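Local structure of ribose-phosphate pyrophosphokinase (Mycobacterium smegmatis, 5MP7) at residues 102-107 / 230-235; 174-177 / 181-184; 50-55 / 82-87. The protein probably makes phosphoribosyl pyrophosphate by transferring the pyrophosphoryl group of ATP to ribose 5-phosphate, with magnesium as cofactor. One frame throughout, in Å; residues are numbered along the deposited sequence.

Contact 1 (102-107 / 230-235); sequences YARQDK and DDMIDT. With ACT (acetate ion), chain D.
Arg-104 reaches across to Met-232 and Asp-234 and makes the whole contact with its one side chain. The tighter part is the thioether of Met-232. Its CE lies 4.0 Å from Arg-104 CD. Its SD sits over one face of the guanidinium, 3.8 Å above the plane and offset toward the rim. The Met-232 chain is extended through chi2 and bends at the last torsion (chi3 72°), which brings SD and CE obliquely across the arginine chain at CD and NE. The looser part is polar. Arg-104 NH1 comes to 3.5 Å from Asp-234 OD2, a long salt bridge with no hydrogen bond. OD2 lies at the edge of the guanidinium, near its plane, but the carboxylate itself is turned 79° from that plane. Both charged ends have stronger partners outside the two segments. Arg-104 NH2 forms a salt bridge with Glu-47 of the second subunit, and Asp-234 OD1 is hydrogen-bonded to Ser-264. The guanidinium therefore ties a subunit interface to the loop after strand 232-233. Past Asp-234, an acetate ion, probably from the crystallisation liquor, takes two hydrogen bonds through one oxygen. Its OXT is 3.0 Å from Thr-235 N and 2.7 Å from Thr-235 OG1. The contact as a whole lies at the surface, and none of its three touching residues is fully buried. Arg-104 is a predicted ATP ligand, while Asp-234 and Thr-235 are predicted to bind ribose 5-phosphate. The arrangement is consistent with the active site of a class I PRPP synthetase, where predicted ATP-binding and ribose 5-phosphate-binding loops face each other.

Contact 2 (174-177 / 181-184); sequences VVSP and RVRV
The guanidinium of Arg-181 has Val-184 CG1, of the arginine's own segment, over one face, while across the contact the stem of this arginine meets Pro-177, with Pro-177 CD 4.3 Å from Arg-181 CG. The Val-184 methyl sits 3.1 Å above the guanidinium plane, offset toward the rim, and comes from the first turn of the helix. At the end of the group, NH2 is hydrogen-bonded to Thr-229 OG1, and the side chain also rests on Asp-230 of strand 225-230. The puckered ring of Pro-177 packs on the aliphatic stem rather than on the charged end. A bend at the CB-CG bond (chi2 77°) turns CD and the outer part toward strand 225-230.

Ser-176 fills the angle between strand and helix. Its OG lies 3.1 Å from Arg-181 CB and 3.4 Å from Arg-181 CG, so the hydroxyl is pressed against aliphatic carbons. Val-182 N is also near, 3.5 Å from Ser-176 OG, but no hydrogen bond forms there. The polar partner of this OG is Asp-178 O, in the connecting loop. OG stands opposite the backbone N of its own residue (chi1 -174°), which aims it at the start of the helix. Beside it, Val-182 CG2 packs on Ser-176 CB at 4.1 Å. The alpha carbons of Ser-176 and Val-182 are only 5.6 Å apart, so the chain doubles back sharply.

Arg-181 occupies the N-cap position of helix 182-191. Asp-178 in the intervening loop is a predicted magnesium ligand, and Pro-177 O accepts a hydrogen bond from Lys-202, the predicted active-site residue. This is the strand-to-helix turn of a beta-alpha-beta unit, formed by strand 172-176, helix 182-191 and strand 197-202, at the edge of the predicted catalytic site.

Contact 3 (50-55 / 82-87); sequences VRFDES and IDALKR
Phe-52 lies against Ala-84 and Leu-85, joining the end of a two-stranded antiparallel hairpin to helix 71-87 in the N-terminal, PRTase-like domain. The hairpin consists of strands 38-42 and 48-52. The contact is entirely apolar, and all three touching residues are buried.

The phenylalanine side chain leaves the strand with CG opposite its own carbonyl carbon (chi1 -62°). This carries the outer part of the ring, CE2 and CZ, to the helix. The two helix residues meet it at an oblique angle. Leu-85 does not start out aimed at the strand. Its bond from the backbone runs past the hairpin, and the end of the chain brings the branch nearer. With chi1 at -69° and chi2 at 163°, CG and CD2 come to the ring while the side chain crosses that of Phe-52 at about a right angle. Leu-85 CG is 4.0 Å from Phe-52 CZ. Leu-85 CD2 lies 3.9 Å from Phe-52 CE2.

Further partners join the group. Phe-15 of strand 12-16 makes an edge-to-face stack with Phe-52, and Leu-85 also packs on Phe-15, Val-63 and Ile-93 of the five-stranded parallel sheet. The hairpin is thus held to both sheet and helix.

The helix face beside the contact meets another chain. Asp-83 OD1 accepts a hydrogen bond from Ile-115 N of the second subunit, while its OD2 forms a salt bridge with Arg-87 NH1 one helical turn on. Ala-84 needs no torsion to reach the ring: its CB methyl points toward the hairpin and stops 3.5 Å from Phe-52 CE2.

In the fold
Along the chain, contact 3 closes first, and contact 2 then falls wholly between the two segments of contact 1. Contact 3 belongs to the N-terminal domain with its five-stranded parallel sheet. Contact 2 lies on the seven-stranded mixed sheet. Contact 1 spans the two, and its segment 230-235 starts at the end of strand 225-230 of that mixed sheet. Contacts 1 and 2 have centres 15 Å apart and touch: Asp-230 CA is 3.5 Å from Arg-181 NE. Together they border the predicted catalytic site. Contact 3 is distant, its centre about 43 Å from that of contact 2. Contacts 1 and 3 both meet the second subunit of the hexamer.

Contact 1 (102-107 / 230-235)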
loop_
_atom_site.group_PDB
_atom_site.type_symbol
_atom_site.label_atom_id
_atom_site.label_comp_id
_atom_site.label_asym_id
_atom_site.label_seq_id
_atom_site.Cartn_x
_atom_site.Cartn_y
_atom_site.Cartn_z
ATOM N N TYR A 102 4.904 33.451 46.645
ATOM C CA TYR A 102 6.313 33.676 46.594
ATOM C C TYR A 102 6.849 34.436 47.793
ATOM O O TYR A 102 7.968 34.945 47.746
ATOM C CB TYR A 102 6.713 34.358 45.269
ATOM C CG TYR A 102 6.578 33.446 44.129
ATOM C CD1 TYR A 102 7.560 32.544 43.855
ATOM C CD2 TYR A 102 5.431 33.450 43.337
ATOM C CE1 TYR A 102 7.457 31.681 42.789
ATOM C CE2 TYR A 102 5.298 32.596 42.266
ATOM C CZ TYR A 102 6.323 31.709 41.995
ATOM O OH TYR A 102 6.186 30.782 41.006
ATOM N N ALA A 103 6.086 34.524 48.869
ATOM C CA ALA A 103 6.524 35.267 50.076
ATOM C C ALA A 103 7.808 34.740 50.667
ATOM O O ALA A 103 8.572 35.522 51.205
ATOM C CB ALA A 103 5.437 35.298 51.128
ATOM N N ARG A 104 8.060 33.432 50.543
ATOM C CA ARG A 104 9.300 32.866 51.039
ATOM C C ARG A 104 10.552 33.307 50.268
ATOM O O ARG A 104 11.637 33.372 50.846
ATOM C CB ARG A 104 9.211 31.357 51.117
ATOM C CG ARG A 104 8.379 30.906 52.311
ATOM C CD ARG A 104 8.104 29.413 52.275
ATOM N NE ARG A 104 7.352 29.044 51.076
ATOM C CZ ARG A 104 7.057 27.794 50.710
ATOM N NH1 ARG A 104 7.447 26.747 51.434
ATOM N NH2 ARG A 104 6.343 27.598 49.610
ATOM N N GLN A 105 10.405 33.642 48.987
ATOM C CA GLN A 105 11.510 34.204 48.196
ATOM C C GLN A 105 11.543 35.742 48.286
ATOM O O GLN A 105 11.260 36.431 47.325
ATOM C CB GLN A 105 11.389 33.710 46.766
ATOM C CG GLN A 105 12.612 33.990 45.898
ATOM C CD GLN A 105 13.847 33.201 46.317
ATOM O OE1 GLN A 105 13.776 32.005 46.590
ATOM N NE2 GLN A 105 14.981 33.875 46.393
ATOM N N ASP A 106 11.866 36.270 49.477
ATOM C CA ASP A 106 11.869 37.748 49.765
ATOM C C ASP A 106 13.271 38.348 49.915
ATOM O O ASP A 106 13.434 39.472 50.363
ATOM C CB ASP A 106 11.041 38.054 51.015
ATOM C CG ASP A 106 11.440 37.201 52.249
ATOM O OD1 ASP A 106 12.448 36.428 52.212
ATOM O OD2 ASP A 106 10.709 37.289 53.271
ATOM N N LYS A 107 14.276 37.556 49.563
ATOM C CA LYS A 107 15.678 37.966 49.559
ATOM C C LYS A 107 16.495 36.968 48.732
ATOM O O LYS A 107 15.998 35.908 48.403
ATOM C CB LYS A 107 16.240 38.009 50.981
ATOM C CG LYS A 107 16.334 36.643 51.634
ATOM C CD LYS A 107 16.568 36.845 53.091
ATOM C CE LYS A 107 17.240 35.600 53.705
ATOM N NZ LYS A 107 18.704 35.888 53.716
ATOM N N ASP A 230 3.931 28.744 63.874
ATOM C CA ASP A 230 4.581 29.043 62.612
ATOM C C ASP A 230 3.656 29.861 61.706
ATOM O O ASP A 230 2.467 29.937 61.924
ATOM C CB ASP A 230 5.032 27.746 61.916
ATOM C CG ASP A 230 6.402 27.900 61.179
ATOM O OD1 ASP A 230 6.927 29.026 61.101
ATOM O OD2 ASP A 230 6.990 26.883 60.705
ATOM N N ASP A 231 4.220 30.531 60.721
ATOM C CA ASP A 231 3.438 31.224 59.706
ATOM C C ASP A 231 2.640 30.288 58.825
ATOM O O ASP A 231 1.456 30.546 58.556
ATOM C CB ASP A 231 4.333 32.171 58.883
ATOM C CG ASP A 231 5.445 31.442 58.106
ATOM O OD1 ASP A 231 5.852 30.324 58.511
ATOM O OD2 ASP A 231 5.953 32.004 57.108
ATOM N N MET A 232 3.254 29.188 58.413
ATOM C CA MET A 232 2.604 28.230 57.537
ATOM C C MET A 232 3.074 26.826 57.828
ATOM O O MET A 232 4.136 26.639 58.392
ATOM C CB MET A 232 2.900 28.573 56.081
ATOM C CG MET A 232 4.314 28.266 55.643
ATOM S SD MET A 232 4.540 28.484 53.883
ATOM C CE MET A 232 4.498 30.288 53.734
ATOM N N ILE A 233 2.294 25.851 57.400
ATOM C CA ILE A 233 2.735 24.472 57.394
ATOM C C ILE A 233 2.678 24.014 55.964
ATOM O O ILE A 233 1.595 24.016 55.375
ATOM C CB ILE A 233 1.794 23.596 58.221
ATOM C CG1 ILE A 233 1.702 24.113 59.657
ATOM C CG2 ILE A 233 2.284 22.159 58.226
ATOM C CD1 ILE A 233 0.476 23.627 60.393
ATOM N N ASP A 234 3.820 23.619 55.402
ATOM C CA ASP A 234 3.854 23.120 54.043
ATOM C C ASP A 234 3.882 21.585 53.940
ATOM O O ASP A 234 2.843 20.985 53.705
ATOM C CB ASP A 234 4.974 23.782 53.238
ATOM C CG ASP A 234 4.913 23.422 51.787
ATOM O OD1 ASP A 234 3.868 22.965 51.308
ATOM O OD2 ASP A 234 5.913 23.612 51.108
ATOM N N THR A 235 5.053 20.951 54.049
ATOM C CA THR A 235 5.159 19.464 53.989
ATOM C C THR A 235 5.065 18.852 55.382
ATOM O O THR A 235 4.825 17.648 55.510
ATOM C CB THR A 235 6.486 19.005 53.372
ATOM O OG1 THR A 235 7.583 19.590 54.115
ATOM C CG2 THR A 235 6.564 19.464 51.930
HETATM C C ACT D . 8.008 22.418 55.999
HETATM O O ACT D . 7.202 22.362 56.989
HETATM O OXT ACT D . 7.671 22.161 54.822
HETATM C CH3 ACT D . 9.456 22.795 56.156
#

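Contact 2 (174-177 / 181-184)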
loop_
_atom_site.group_PDB
_atom_site.type_symbol
_atom_site.label_atom_id
_atom_site.label_comp_id
_atom_site.label_asym_id
_atom_site.label_seq_id
_atom_site.Cartn_x
_atom_site.Cartn_y
_atom_site.Cartn_z
ATOM N N VAL A 174 5.543 29.126 74.766
ATOM C CA VAL A 174 5.443 29.349 73.328
ATOM C C VAL A 174 6.758 28.912 72.736
ATOM O O VAL A 174 7.798 29.288 73.239
ATOM C CB VAL A 174 5.116 30.803 72.997
ATOM C CG1 VAL A 174 4.985 30.983 71.513
ATOM C CG2 VAL A 174 3.796 31.195 73.603
ATOM N N VAL A 175 6.722 28.105 71.686
ATOM C CA VAL A 175 7.942 27.570 71.056
ATOM C C VAL A 175 7.987 27.941 69.583
ATOM O O VAL A 175 7.026 27.713 68.840
ATOM C CB VAL A 175 8.006 26.053 71.169
ATOM C CG1 VAL A 175 9.315 25.526 70.616
ATOM C CG2 VAL A 175 7.846 25.635 72.618
ATOM N N SER A 176 9.107 28.489 69.149
ATOM C CA SER A 176 9.328 28.753 67.738
ATOM C C SER A 176 10.098 27.590 67.104
ATOM O O SER A 176 11.116 27.158 67.616
ATOM C CB SER A 176 10.115 30.034 67.565
ATOM O OG SER A 176 10.194 30.350 66.184
ATOM N N PRO A 177 9.620 27.068 65.980
ATOM C CA PRO A 177 10.270 25.894 65.376
ATOM C C PRO A 177 11.608 26.206 64.715
ATOM O O PRO A 177 12.322 25.279 64.332
ATOM C CB PRO A 177 9.255 25.394 64.352
ATOM C CG PRO A 177 8.333 26.542 64.122
ATOM C CD PRO A 177 8.457 27.528 65.223
ATOM N N ARG A 181 11.550 32.827 63.438
ATOM C CA ARG A 181 10.213 33.128 63.876
ATOM C C ARG A 181 10.099 33.501 65.371
ATOM O O ARG A 181 9.007 33.683 65.928
ATOM C CB ARG A 181 9.530 31.831 63.507
ATOM C CG ARG A 181 8.106 31.574 63.842
ATOM C CD ARG A 181 7.102 32.277 62.949
ATOM N NE ARG A 181 5.781 32.233 63.589
ATOM C CZ ARG A 181 4.729 32.976 63.252
ATOM N NH1 ARG A 181 4.763 33.846 62.244
ATOM N NH2 ARG A 181 3.610 32.812 63.936
ATOM N N VAL A 182 11.236 33.722 66.014
ATOM C CA VAL A 182 11.257 33.959 67.472
ATOM C C VAL A 182 10.525 35.255 67.862
ATOM O O VAL A 182 9.845 35.287 68.874
ATOM C CB VAL A 182 12.697 33.931 68.027
ATOM C CG1 VAL A 182 12.728 34.185 69.525
ATOM C CG2 VAL A 182 13.326 32.584 67.739
ATOM N N ARG A 183 10.623 36.286 67.037
ATOM C CA ARG A 183 9.979 37.549 67.341
ATOM C C ARG A 183 8.461 37.433 67.386
ATOM O O ARG A 183 7.816 38.020 68.244
ATOM C CB ARG A 183 10.390 38.635 66.320
ATOM C CG ARG A 183 9.675 39.991 66.451
ATOM C CD ARG A 183 9.831 40.591 67.829
ATOM N NE ARG A 183 8.773 41.561 68.092
ATOM C CZ ARG A 183 8.270 41.863 69.304
ATOM N NH1 ARG A 183 8.715 41.293 70.428
ATOM N NH2 ARG A 183 7.297 42.773 69.400
ATOM N N VAL A 184 7.886 36.700 66.437
ATOM C CA VAL A 184 6.441 36.541 66.401
ATOM C C VAL A 184 6.037 35.709 67.609
ATOM O O VAL A 184 5.047 36.004 68.262
ATOM C CB VAL A 184 5.927 35.908 65.079
ATOM C CG1 VAL A 184 4.413 35.718 65.147
ATOM C CG2 VAL A 184 6.268 36.818 63.895
#

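Contact 3 (50-55 / 82-87)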
loop_
_atom_site.group_PDB
_atom_site.type_symbol
_atom_site.label_atom_id
_atom_site.label_comp_id
_atom_site.label_asym_id
_atom_site.label_seq_id
_atom_site.Cartn_x
_atom_site.Cartn_y
_atom_site.Cartn_z
ATOM N N VAL A 50 -11.334 35.245 30.698
ATOM C CA VAL A 50 -12.089 35.930 31.732
ATOM C C VAL A 50 -13.031 36.882 31.061
ATOM O O VAL A 50 -12.618 37.609 30.192
ATOM C CB VAL A 50 -11.122 36.651 32.717
ATOM C CG1 VAL A 50 -11.722 37.909 33.336
ATOM C CG2 VAL A 50 -10.719 35.703 33.854
ATOM N N ARG A 51 -14.285 36.928 31.491
ATOM C CA ARG A 51 -15.205 37.954 31.026
ATOM C C ARG A 51 -16.200 38.331 32.097
ATOM O O ARG A 51 -16.778 37.470 32.711
ATOM C CB ARG A 51 -15.953 37.472 29.800
ATOM C CG ARG A 51 -16.777 38.574 29.147
ATOM C CD ARG A 51 -17.516 38.043 27.925
ATOM N NE ARG A 51 -18.327 36.900 28.323
ATOM C CZ ARG A 51 -18.561 35.813 27.602
ATOM N NH1 ARG A 51 -18.067 35.672 26.368
ATOM N NH2 ARG A 51 -19.305 34.850 28.133
ATOM N N PHE A 52 -16.394 39.624 32.321
ATOM C CA PHE A 52 -17.344 40.059 33.335
ATOM C C PHE A 52 -18.723 40.133 32.715
ATOM O O PHE A 52 -18.884 40.652 31.625
ATOM C CB PHE A 52 -16.952 41.380 33.957
ATOM C CG PHE A 52 -15.639 41.318 34.667
ATOM C CD1 PHE A 52 -15.426 40.391 35.677
ATOM C CD2 PHE A 52 -14.608 42.190 34.327
ATOM C CE1 PHE A 52 -14.214 40.328 36.326
ATOM C CE2 PHE A 52 -13.390 42.129 34.980
ATOM C CZ PHE A 52 -13.187 41.189 35.966
ATOM N N ASP A 53 -19.719 39.624 33.432
ATOM C CA ASP A 53 -21.066 39.514 32.881
ATOM C C ASP A 53 -22.033 40.572 33.393
ATOM O O ASP A 53 -23.223 40.477 33.160
ATOM C CB ASP A 53 -21.562 38.089 33.073
ATOM C CG ASP A 53 -20.756 37.075 32.223
ATOM O OD1 ASP A 53 -20.299 37.408 31.098
ATOM O OD2 ASP A 53 -20.566 35.942 32.683
ATOM N N GLU A 54 -21.508 41.610 34.036
ATOM C CA GLU A 54 -22.266 42.826 34.336
ATOM C C GLU A 54 -21.303 43.999 34.296
ATOM O O GLU A 54 -20.076 43.788 34.195
ATOM C CB GLU A 54 -22.977 42.726 35.698
ATOM C CG GLU A 54 -22.154 42.083 36.806
ATOM C CD GLU A 54 -22.899 41.978 38.146
ATOM O OE1 GLU A 54 -23.242 43.035 38.720
ATOM O OE2 GLU A 54 -23.118 40.835 38.641
ATOM N N SER A 55 -21.836 45.226 34.353
ATOM C CA SER A 55 -20.997 46.426 34.235
ATOM C C SER A 55 -20.070 46.592 35.427
ATOM O O SER A 55 -20.467 46.312 36.551
ATOM C CB SER A 55 -21.816 47.713 34.070
ATOM O OG SER A 55 -20.965 48.778 33.589
ATOM N N ILE A 82 -7.523 41.804 37.039
ATOM C CA ILE A 82 -7.147 43.183 37.318
ATOM C C ILE A 82 -6.964 44.012 36.021
ATOM O O ILE A 82 -7.415 45.144 35.979
ATOM C CB ILE A 82 -5.910 43.230 38.238
ATOM C CG1 ILE A 82 -6.301 42.738 39.621
ATOM C CG2 ILE A 82 -5.349 44.647 38.356
ATOM C CD1 ILE A 82 -5.149 42.277 40.445
ATOM N N ASP A 83 -6.345 43.431 34.981
ATOM C CA ASP A 83 -6.253 44.045 33.639
ATOM C C ASP A 83 -7.624 44.390 33.096
ATOM O O ASP A 83 -7.841 45.458 32.523
ATOM C CB ASP A 83 -5.493 43.101 32.655
ATOM C CG ASP A 83 -5.412 43.642 31.117
ATOM O OD1 ASP A 83 -6.435 43.624 30.364
ATOM O OD2 ASP A 83 -4.310 44.030 30.628
ATOM N N ALA A 84 -8.547 43.452 33.218
ATOM C CA ALA A 84 -9.881 43.663 32.701
ATOM C C ALA A 84 -10.617 44.786 33.427
ATOM O O ALA A 84 -11.327 45.566 32.810
ATOM C CB ALA A 84 -10.668 42.365 32.757
ATOM N N LEU A 85 -10.450 44.872 34.738
ATOM C CA LEU A 85 -11.058 45.954 35.496
ATOM C C LEU A 85 -10.410 47.287 35.171
ATOM O O LEU A 85 -11.079 48.314 35.121
ATOM C CB LEU A 85 -10.926 45.714 36.995
ATOM C CG LEU A 85 -11.760 44.566 37.543
ATOM C CD1 LEU A 85 -11.247 44.150 38.913
ATOM C CD2 LEU A 85 -13.226 44.915 37.649
ATOM N N LYS A 86 -9.106 47.288 34.957
ATOM C CA LYS A 86 -8.448 48.508 34.543
ATOM C C LYS A 86 -8.965 49.017 33.181
ATOM O O LYS A 86 -9.233 50.220 33.036
ATOM C CB LYS A 86 -6.957 48.316 34.516
ATOM C CG LYS A 86 -6.204 49.492 33.919
ATOM C CD LYS A 86 -4.691 49.413 34.162
ATOM C CE LYS A 86 -3.875 48.961 32.954
ATOM N NZ LYS A 86 -3.563 47.498 32.884
ATOM N N ARG A 87 -9.147 48.116 32.222
ATOM C CA ARG A 87 -9.701 48.498 30.904
ATOM C C ARG A 87 -11.203 48.708 30.885
ATOM O O ARG A 87 -11.719 49.264 29.921
ATOM C CB ARG A 87 -9.317 47.479 29.840
ATOM C CG ARG A 87 -7.824 47.489 29.688
ATOM C CD ARG A 87 -7.289 46.592 28.615
ATOM N NE ARG A 87 -6.248 47.374 27.965
ATOM C CZ ARG A 87 -4.950 47.322 28.208
ATOM N NH1 ARG A 87 -4.436 46.438 29.057
ATOM N NH2 ARG A 87 -4.143 48.146 27.533
#